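Local coordinates for peptidyl-tRNA hydrolase (Sulfolobus solfataricus, PDB 1XTY), which hydrolyses peptidyl-tRNAs to free tRNA and an N-acylated amino acid, probably acting on those that drop off the ribosome during protein synthesis, at residues K43-E48 with N78-I83; I2-V7 with T29-I34. All blocks are in the same frame, centred on the assembly; numbering follows the deposited sequence.

Contact 1: K43-E48 with N78-I83; sequences KEWLNE and NLPFSI
Trp45 carries the meeting of Lys43-Glu48 with Asn78-Ile83, laying the benzo end of its indole against Leu79 and Pro80. Along the helix Lys43 comes first, its NZ bonded back to the carbonyl of Ser37, and two residues on Trp45 points across. Its CG lies beside the backbone N (chi1 -68°), and this torsion together with chi2 of -25° carries the benzo edge toward Leu79, where CZ3 lies 3.7 Å and CH2 3.8 Å from Leu79 CD2. This single methyl branch approaches the ring obliquely, and the two side chains cross at about a right angle. Pro80 adds a looser touch at the ring edge, its CD 4.4 Å from Trp45 CZ3. Leu109 of helix 107-114 packs on both Trp45 and Leu79 and joins the cluster, while farther along the helix Leu46 turns to Ile34 and Ile35, and Glu48 to Ile2. In the partner segment, Asn78, with positive phi, is the C-prime residue of a Schellman motif, and its O accepts from Trp42 NE1. Helix 40-51 thus packs by Trp45 on the turn between the Schellman end of helix 64-76 and strand 81-85, an edge strand of the sheet within this chain, in the mixed alpha/beta fold of the PTH2 family.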
loop_
_atom_site.group_PDB
_atom_site.type_symbol
_atom_site.label_atom_id
_atom_site.label_comp_id
_atom_site.label_asym_id
_atom_site.label_seq_id
_atom_site.Cartn_x
_atom_site.Cartn_y
_atom_site.Cartn_z
ATOM N N LYS A 43 16.101 -8.366 4.267
ATOM C CA LYS A 43 15.130 -9.437 4.466
ATOM C C LYS A 43 14.814 -9.641 5.942
ATOM O O LYS A 43 13.675 -9.949 6.306
ATOM C CB LYS A 43 15.639 -10.737 3.837
ATOM C CG LYS A 43 15.622 -10.705 2.315
ATOM C CD LYS A 43 16.116 -12.007 1.712
ATOM C CE LYS A 43 16.063 -11.945 0.195
ATOM N NZ LYS A 43 16.673 -13.150 -0.438
ATOM N N GLU A 44 15.817 -9.461 6.795
ATOM C CA GLU A 44 15.610 -9.602 8.229
ATOM C C GLU A 44 14.681 -8.485 8.696
ATOM O O GLU A 44 13.730 -8.731 9.441
ATOM C CB GLU A 44 16.946 -9.521 8.975
ATOM C CG GLU A 44 17.924 -10.625 8.602
ATOM C CD GLU A 44 19.265 -10.490 9.299
ATOM O OE1 GLU A 44 19.882 -9.406 9.207
ATOM O OE2 GLU A 44 19.706 -11.470 9.935
ATOM N N TRP A 45 14.949 -7.258 8.252
ATOM C CA TRP A 45 14.105 -6.131 8.634
ATOM C C TRP A 45 12.675 -6.326 8.132
ATOM O O TRP A 45 11.720 -5.981 8.825
ATOM C CB TRP A 45 14.641 -4.812 8.069
ATOM C CG TRP A 45 15.939 -4.350 8.664
ATOM C CD1 TRP A 45 16.439 -4.658 9.901
ATOM C CD2 TRP A 45 16.876 -3.449 8.066
ATOM N NE1 TRP A 45 17.632 -4.000 10.106
ATOM C CE2 TRP A 45 17.922 -3.252 8.997
ATOM C CE3 TRP A 45 16.930 -2.784 6.833
ATOM C CZ2 TRP A 45 19.013 -2.417 8.732
ATOM C CZ3 TRP A 45 18.016 -1.953 6.568
ATOM C CH2 TRP A 45 19.045 -1.780 7.519
ATOM N N LEU A 46 12.530 -6.865 6.922
ATOM C CA LEU A 46 11.196 -7.085 6.360
ATOM C C LEU A 46 10.407 -8.089 7.203
ATOM O O LEU A 46 9.242 -7.859 7.532
ATOM C CB LEU A 46 11.303 -7.581 4.913
ATOM C CG LEU A 46 9.982 -7.889 4.194
ATOM C CD1 LEU A 46 9.135 -6.629 4.094
ATOM C CD2 LEU A 46 10.285 -8.439 2.800
ATOM N N ASN A 47 11.041 -9.201 7.559
ATOM C CA ASN A 47 10.374 -10.210 8.376
ATOM C C ASN A 47 9.918 -9.654 9.720
ATOM O O ASN A 47 8.802 -9.925 10.167
ATOM C CB ASN A 47 11.296 -11.405 8.610
ATOM C CG ASN A 47 11.506 -12.225 7.359
ATOM O OD1 ASN A 47 10.543 -12.638 6.706
ATOM N ND2 ASN A 47 12.765 -12.471 7.016
ATOM N N GLU A 48 10.785 -8.882 10.369
ATOM C CA GLU A 48 10.457 -8.283 11.659
ATOM C C GLU A 48 9.311 -7.285 11.503
ATOM O O GLU A 48 8.415 -7.210 12.343
ATOM C CB GLU A 48 11.679 -7.559 12.231
ATOM C CG GLU A 48 12.924 -8.423 12.310
ATOM C CD GLU A 48 14.164 -7.624 12.670
ATOM O OE1 GLU A 48 15.248 -7.946 12.141
ATOM O OE2 GLU A 48 14.059 -6.684 13.485
ATOM N N ASN A 78 22.462 2.667 2.137
ATOM C CA ASN A 78 22.081 1.327 1.718
ATOM C C ASN A 78 20.772 0.817 2.309
ATOM O O ASN A 78 20.698 -0.312 2.788
ATOM C CB ASN A 78 23.215 0.351 2.036
ATOM C CG ASN A 78 24.497 0.691 1.293
ATOM O OD1 ASN A 78 24.529 0.710 0.060
ATOM N ND2 ASN A 78 25.561 0.963 2.040
ATOM N N LEU A 79 19.746 1.657 2.270
ATOM C CA LEU A 79 18.423 1.290 2.761
ATOM C C LEU A 79 17.535 1.070 1.542
ATOM O O LEU A 79 17.786 1.638 0.476
ATOM C CB LEU A 79 17.821 2.416 3.607
ATOM C CG LEU A 79 18.537 2.831 4.896
ATOM C CD1 LEU A 79 17.723 3.916 5.595
ATOM C CD2 LEU A 79 18.701 1.625 5.808
ATOM N N PRO A 80 16.490 0.239 1.679
ATOM C CA PRO A 80 15.593 -0.011 0.548
ATOM C C PRO A 80 14.792 1.255 0.280
ATOM O O PRO A 80 14.366 1.929 1.221
ATOM C CB PRO A 80 14.680 -1.136 1.056
ATOM C CG PRO A 80 15.409 -1.719 2.237
ATOM C CD PRO A 80 16.077 -0.533 2.862
ATOM N N PHE A 81 14.586 1.590 -0.990
ATOM C CA PHE A 81 13.796 2.767 -1.319
ATOM C C PHE A 81 13.096 2.581 -2.658
ATOM O O PHE A 81 13.531 1.788 -3.488
ATOM C CB PHE A 81 14.675 4.030 -1.332
ATOM C CG PHE A 81 15.609 4.127 -2.509
ATOM C CD1 PHE A 81 15.180 4.683 -3.714
ATOM C CD2 PHE A 81 16.920 3.675 -2.411
ATOM C CE1 PHE A 81 16.050 4.787 -4.804
ATOM C CE2 PHE A 81 17.798 3.774 -3.495
ATOM C CZ PHE A 81 17.360 4.331 -4.692
ATOM N N SER A 82 11.992 3.293 -2.851
ATOM C CA SER A 82 11.254 3.204 -4.103
ATOM C C SER A 82 10.757 4.574 -4.519
ATOM O O SER A 82 10.159 5.287 -3.717
ATOM C CB SER A 82 10.061 2.252 -3.963
ATOM O OG SER A 82 9.177 2.687 -2.939
ATOM N N ILE A 83 11.021 4.944 -5.768
ATOM C CA ILE A 83 10.562 6.229 -6.284
ATOM C C ILE A 83 9.401 5.904 -7.209
ATOM O O ILE A 83 9.572 5.241 -8.237
ATOM C CB ILE A 83 11.668 6.964 -7.068
ATOM C CG1 ILE A 83 12.854 7.253 -6.140
ATOM C CG2 ILE A 83 11.119 8.276 -7.632
ATOM C CD1 ILE A 83 14.054 7.872 -6.842
#

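Contact 2: I2-V7 with T29-I34; sequences IKMVIV and TLVVSI
Met4 overlaps Leu30 through the last three atoms of its side chain, all of which converge on one methyl. Leu30 CD1 lies 3.5 Å from Met4 CE, while Met4 SD and CG approach the same methyl at 3.8 and 4.0 Å. The two side chains reach toward each other tip to tip, and CE also lies 3.9 Å from Leu30 CB. Met4 is extended from the strand by two anti torsions (chi1 174°), then bends at the sulfur (chi3 -79°), which turns CE along the helix surface until it also touches Val31 CG2 at 4.3 Å. Trp49 packs against both Met4 and Val31, and Pro104 against Met4. Replacing Met4 with an alanine would probably open a gap beside the helix and leave Leu30 CD1 and Val31 CG2 without the thioether methyl they pack on. On the helix, Leu30 O accepts twice, from Ile34 N and from Ser33 OG at 2.6 Å, the hydroxyl standing 24° from the carbonyl plane. Val31 packs on Val32 of the second subunit, so this helix also faces the dimer interface, whereas Val5 points to the other side of the sheet, toward helix 107-114. No polar bond joins strand to helix here; their contact is wholly apolar, implying that cohesion rests on burial and shape, with one unbranched thioether supplying apolar contact to two helix residues.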
loop_
_atom_site.group_PDB
_atom_site.type_symbol
_atom_site.label_atom_id
_atom_site.label_comp_id
_atom_site.label_asym_id
_atom_site.label_seq_id
_atom_site.Cartn_x
_atom_site.Cartn_y
_atom_site.Cartn_z
ATOM N N ILE A 2 10.927 -1.565 13.854
ATOM C CA ILE A 2 11.217 -1.452 12.435
ATOM C C ILE A 2 10.002 -0.787 11.803
ATOM O O ILE A 2 8.868 -1.160 12.096
ATOM C CB ILE A 2 11.417 -2.845 11.799
ATOM C CG1 ILE A 2 12.580 -3.563 12.489
ATOM C CG2 ILE A 2 11.670 -2.717 10.302
ATOM C CD1 ILE A 2 13.893 -2.809 12.423
ATOM N N LYS A 3 10.232 0.208 10.950
ATOM C CA LYS A 3 9.133 0.902 10.296
ATOM C C LYS A 3 9.395 1.254 8.841
ATOM O O LYS A 3 10.538 1.318 8.394
ATOM C CB LYS A 3 8.787 2.187 11.048
ATOM C CG LYS A 3 8.187 1.951 12.422
ATOM C CD LYS A 3 7.831 3.254 13.097
ATOM C CE LYS A 3 7.277 3.006 14.491
ATOM N NZ LYS A 3 6.994 4.289 15.191
ATOM N N MET A 4 8.310 1.473 8.106
ATOM C CA MET A 4 8.401 1.867 6.710
ATOM C C MET A 4 7.873 3.290 6.655
ATOM O O MET A 4 6.855 3.605 7.271
ATOM C CB MET A 4 7.528 0.975 5.817
ATOM C CG MET A 4 7.495 1.446 4.364
ATOM S SD MET A 4 6.383 0.494 3.292
ATOM C CE MET A 4 7.377 -0.944 2.995
ATOM N N VAL A 5 8.573 4.155 5.937
ATOM C CA VAL A 5 8.147 5.533 5.806
ATOM C C VAL A 5 7.896 5.841 4.339
ATOM O O VAL A 5 8.687 5.460 3.475
ATOM C CB VAL A 5 9.220 6.510 6.337
ATOM C CG1 VAL A 5 8.732 7.947 6.194
ATOM C CG2 VAL A 5 9.532 6.197 7.792
ATOM N N ILE A 6 6.783 6.509 4.063
ATOM C CA ILE A 6 6.456 6.896 2.698
ATOM C C ILE A 6 6.311 8.413 2.676
ATOM O O ILE A 6 5.520 8.987 3.426
ATOM C CB ILE A 6 5.142 6.248 2.198
ATOM C CG1 ILE A 6 5.278 4.724 2.170
ATOM C CG2 ILE A 6 4.822 6.747 0.791
ATOM C CD1 ILE A 6 4.997 4.051 3.489
ATOM N N VAL A 7 7.102 9.055 1.824
ATOM C CA VAL A 7 7.089 10.505 1.687
ATOM C C VAL A 7 6.259 10.902 0.472
ATOM O O VAL A 7 6.601 10.560 -0.660
ATOM C CB VAL A 7 8.526 11.046 1.514
ATOM C CG1 VAL A 7 8.512 12.574 1.501
ATOM C CG2 VAL A 7 9.415 10.523 2.636
ATOM N N THR A 29 6.119 -2.082 -4.008
ATOM C CA THR A 29 7.380 -2.092 -4.737
ATOM C C THR A 29 8.550 -2.346 -3.783
ATOM O O THR A 29 9.468 -3.094 -4.109
ATOM C CB THR A 29 7.576 -0.768 -5.506
ATOM O OG1 THR A 29 6.590 -0.683 -6.545
ATOM C CG2 THR A 29 8.963 -0.704 -6.141
ATOM N N LEU A 30 8.519 -1.732 -2.604
ATOM C CA LEU A 30 9.580 -1.937 -1.621
ATOM C C LEU A 30 9.648 -3.403 -1.194
ATOM O O LEU A 30 10.699 -4.037 -1.274
ATOM C CB LEU A 30 9.343 -1.074 -0.378
ATOM C CG LEU A 30 9.785 0.386 -0.412
ATOM C CD1 LEU A 30 9.302 1.085 0.860
ATOM C CD2 LEU A 30 11.303 0.464 -0.519
ATOM N N VAL A 31 8.513 -3.936 -0.744
ATOM C CA VAL A 31 8.440 -5.318 -0.290
ATOM C C VAL A 31 8.900 -6.314 -1.360
ATOM O O VAL A 31 9.701 -7.212 -1.078
ATOM C CB VAL A 31 7.000 -5.648 0.188
ATOM C CG1 VAL A 31 6.843 -7.134 0.452
ATOM C CG2 VAL A 31 6.702 -4.866 1.468
ATOM N N VAL A 32 8.412 -6.156 -2.588
ATOM C CA VAL A 32 8.809 -7.064 -3.658
ATOM C C VAL A 32 10.297 -6.932 -4.009
ATOM O O VAL A 32 10.969 -7.934 -4.280
ATOM C CB VAL A 32 7.939 -6.843 -4.918
ATOM C CG1 VAL A 32 8.464 -7.683 -6.082
ATOM C CG2 VAL A 32 6.496 -7.235 -4.607
ATOM N N SER A 33 10.821 -5.710 -3.985
ATOM C CA SER A 33 12.234 -5.499 -4.302
ATOM C C SER A 33 13.132 -6.164 -3.250
ATOM O O SER A 33 14.211 -6.670 -3.566
ATOM C CB SER A 33 12.552 -4.003 -4.378
ATOM O OG SER A 33 12.502 -3.403 -3.095
ATOM N N ILE A 34 12.679 -6.163 -2.001
ATOM C CA ILE A 34 13.440 -6.771 -0.914
ATOM C C ILE A 34 13.411 -8.294 -1.026
ATOM O O ILE A 34 14.441 -8.960 -0.899
ATOM C CB ILE A 34 12.870 -6.337 0.449
ATOM C CG1 ILE A 34 13.129 -4.842 0.652
ATOM C CG2 ILE A 34 13.473 -7.174 1.574
ATOM C CD1 ILE A 34 12.414 -4.254 1.850
#

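From the N terminus the chain runs along segment 2-7 of strand 2-9 and returns in segment 29-34 of helix 16-35, where contact 2 closes the first excursion. Only then does contact 1 open, on helix 40-51, to close at 78-83 after strand 56-61 and helix 64-76. The two loops therefore stand in series and neither nest nor cross, yet their centres lie about 6 Å apart. Residues of the two contacts touch: Leu30 CD2 packs on Phe81 CA at 3.5 Å, and Ile2 CG2 lies 3.6 Å from Trp45 O. Together they tie two consecutive helices to one sheet, contact 2 at an inner strand and contact 1 at the approach to strand 81-85, an edge strand within this chain.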